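YycN protein (Bacillus subtilis, PDB 1ON0) is a homodimeric member of the GNAT acetyltransferase family that probably transfers an acyl group to a substrate not yet identified. Local coordinates at residues H59-S64 / L76-E81. Residues are numbered along the deposited sequence; the frame is centred on the assembly and turned at random.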
# COMPACT_ATOMS: atom_id res chain seq x y z
N HIS B 59 5.15 -17.59 28.82
CA HIS B 59 5.01 -16.15 28.69
C HIS B 59 5.39 -15.59 27.32
O HIS B 59 5.11 -14.43 27.00
CB HIS B 59 5.82 -15.45 29.78
CG HIS B 59 5.41 -15.82 31.16
ND1 HIS B 59 4.09 -16.02 31.52
CD2 HIS B 59 6.14 -16.04 32.28
CE1 HIS B 59 4.03 -16.35 32.79
NE2 HIS B 59 5.26 -16.36 33.28
N HIS B 60 6.04 -16.41 26.51
CA HIS B 60 6.42 -15.99 25.17
C HIS B 60 5.30 -16.32 24.23
O HIS B 60 4.64 -17.35 24.35
CB HIS B 60 7.69 -16.71 24.73
CG HIS B 60 8.94 -16.09 25.28
ND1 HIS B 60 9.60 -15.07 24.65
CD2 HIS B 60 9.59 -16.30 26.45
CE1 HIS B 60 10.62 -14.67 25.40
NE2 HIS B 60 10.63 -15.40 26.49
N HIS B 61 5.06 -15.44 23.28
CA HIS B 61 4.01 -15.66 22.32
C HIS B 61 4.55 -15.33 20.94
O HIS B 61 4.78 -14.16 20.61
CB HIS B 61 2.80 -14.80 22.63
CG HIS B 61 2.30 -14.93 24.04
ND1 HIS B 61 2.81 -14.19 25.09
CD2 HIS B 61 1.29 -15.67 24.56
CE1 HIS B 61 2.14 -14.47 26.19
NE2 HIS B 61 1.20 -15.36 25.90
N LEU B 62 4.79 -16.36 20.15
CA LEU B 62 5.28 -16.16 18.80
C LEU B 62 4.10 -16.46 17.89
O LEU B 62 3.47 -17.52 17.99
CB LEU B 62 6.49 -17.08 18.52
CG LEU B 62 7.78 -16.76 19.30
CD1 LEU B 62 7.66 -17.29 20.73
CD2 LEU B 62 8.98 -17.39 18.61
N TRP B 63 3.79 -15.49 17.03
CA TRP B 63 2.67 -15.57 16.09
C TRP B 63 3.12 -15.42 14.65
O TRP B 63 4.11 -14.74 14.36
CB TRP B 63 1.67 -14.43 16.37
CG TRP B 63 0.92 -14.50 17.67
CD1 TRP B 63 -0.03 -15.41 18.02
CD2 TRP B 63 1.03 -13.59 18.77
NE1 TRP B 63 -0.53 -15.12 19.26
CE2 TRP B 63 0.10 -14.01 19.75
CE3 TRP B 63 1.82 -12.46 19.03
CZ2 TRP B 63 -0.05 -13.35 20.97
CZ3 TRP B 63 1.66 -11.79 20.24
CH2 TRP B 63 0.73 -12.24 21.20
N SER B 64 2.40 -16.05 13.74
CA SER B 64 2.69 -15.91 12.32
C SER B 64 1.62 -14.93 11.87
O SER B 64 0.44 -15.14 12.15
CB SER B 64 2.47 -17.23 11.59
OG SER B 64 1.11 -17.59 11.68
N LEU B 76 5.63 -12.28 14.57
CA LEU B 76 5.50 -11.36 15.69
C LEU B 76 5.80 -12.17 16.94
O LEU B 76 5.18 -13.20 17.17
CB LEU B 76 4.07 -10.83 15.77
CG LEU B 76 3.80 -9.50 16.48
CD1 LEU B 76 2.47 -9.64 17.21
CD2 LEU B 76 4.91 -9.14 17.46
N TRP B 77 6.75 -11.72 17.73
CA TRP B 77 7.11 -12.43 18.94
C TRP B 77 7.17 -11.47 20.11
O TRP B 77 7.98 -10.55 20.11
CB TRP B 77 8.45 -13.15 18.75
CG TRP B 77 9.13 -13.61 20.01
CD1 TRP B 77 8.56 -13.77 21.23
CD2 TRP B 77 10.50 -14.00 20.15
NE1 TRP B 77 9.48 -14.23 22.13
CE2 TRP B 77 10.68 -14.38 21.50
CE3 TRP B 77 11.59 -14.07 19.27
CZ2 TRP B 77 11.92 -14.82 21.99
CZ3 TRP B 77 12.82 -14.51 19.76
CH2 TRP B 77 12.97 -14.88 21.11
N ILE B 78 6.28 -11.65 21.09
CA ILE B 78 6.30 -10.78 22.25
C ILE B 78 6.44 -11.58 23.53
O ILE B 78 6.12 -12.77 23.59
CB ILE B 78 5.02 -9.91 22.37
CG1 ILE B 78 3.85 -10.74 22.88
CG2 ILE B 78 4.70 -9.28 21.03
CD1 ILE B 78 2.60 -9.92 23.14
N HIS B 79 6.93 -10.90 24.56
CA HIS B 79 7.12 -11.50 25.87
C HIS B 79 6.30 -10.71 26.87
O HIS B 79 6.31 -9.49 26.84
CB HIS B 79 8.58 -11.42 26.28
CG HIS B 79 8.84 -11.83 27.69
ND1 HIS B 79 8.61 -13.11 28.15
CD2 HIS B 79 9.35 -11.14 28.74
CE1 HIS B 79 8.97 -13.19 29.42
NE2 HIS B 79 9.43 -12.01 29.80
N ALA B 80 5.61 -11.41 27.76
CA ALA B 80 4.80 -10.75 28.78
C ALA B 80 5.30 -11.11 30.18
O ALA B 80 4.69 -11.93 30.85
CB ALA B 80 3.34 -11.15 28.63
N GLU B 81 6.40 -10.50 30.62
CA GLU B 81 6.98 -10.79 31.94
C GLU B 81 5.96 -11.10 33.03
O GLU B 81 4.79 -10.68 32.96
CB GLU B 81 7.88 -9.64 32.40
CG GLU B 81 9.35 -9.82 32.04
CD GLU B 81 9.94 -8.62 31.31
OE1 GLU B 81 11.17 -8.59 31.12
OE2 GLU B 81 9.17 -7.71 30.94
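The antiparallel β hairpin of strands 60-66 and 72-79 in a GNAT-family sheet is joined here by backbone bonds and, on one face, by a ring-to-ring hydrogen bond. His61 and Ile78 exchange N-H and C=O in both directions, as do Trp63 and Leu76; Trp63 N points almost straight at Leu76 O (2.7 Å, 173° at the hydrogen). Beyond the strand, Ala80 N reaches His59 O at 3.2 Å. Trp77, CG anti to its backbone N (chi1 164°), leans along Leu62, whose CG sits over the five-membered ring of the indole, 3.5 Å from Trp77 CG, in a CH-pi contact. Trp77 NE1 donates to His60 ND1 at 2.7 Å, close to both ring planes, so ND1 accepts, and a neutral His60 probably carries its proton on NE2. An alanine at Trp77 would remove the indole face under Leu62 CG and the donor to His60 ND1, and would probably leave that ring less firmly held. Helix 10-31 packs on the face that carries Leu62 and Trp77, with Phe13 and Tyr16 touching Leu62. His79 ND1 lies over one face of the His60 ring, 3.5 Å from His60 NE2. On the reverse face, Trp63 CE3 meets Leu76 CD1 at 3.4 Å, while the rim at Trp63 CH2 abuts Ile78 CD1 at 3.6 Å.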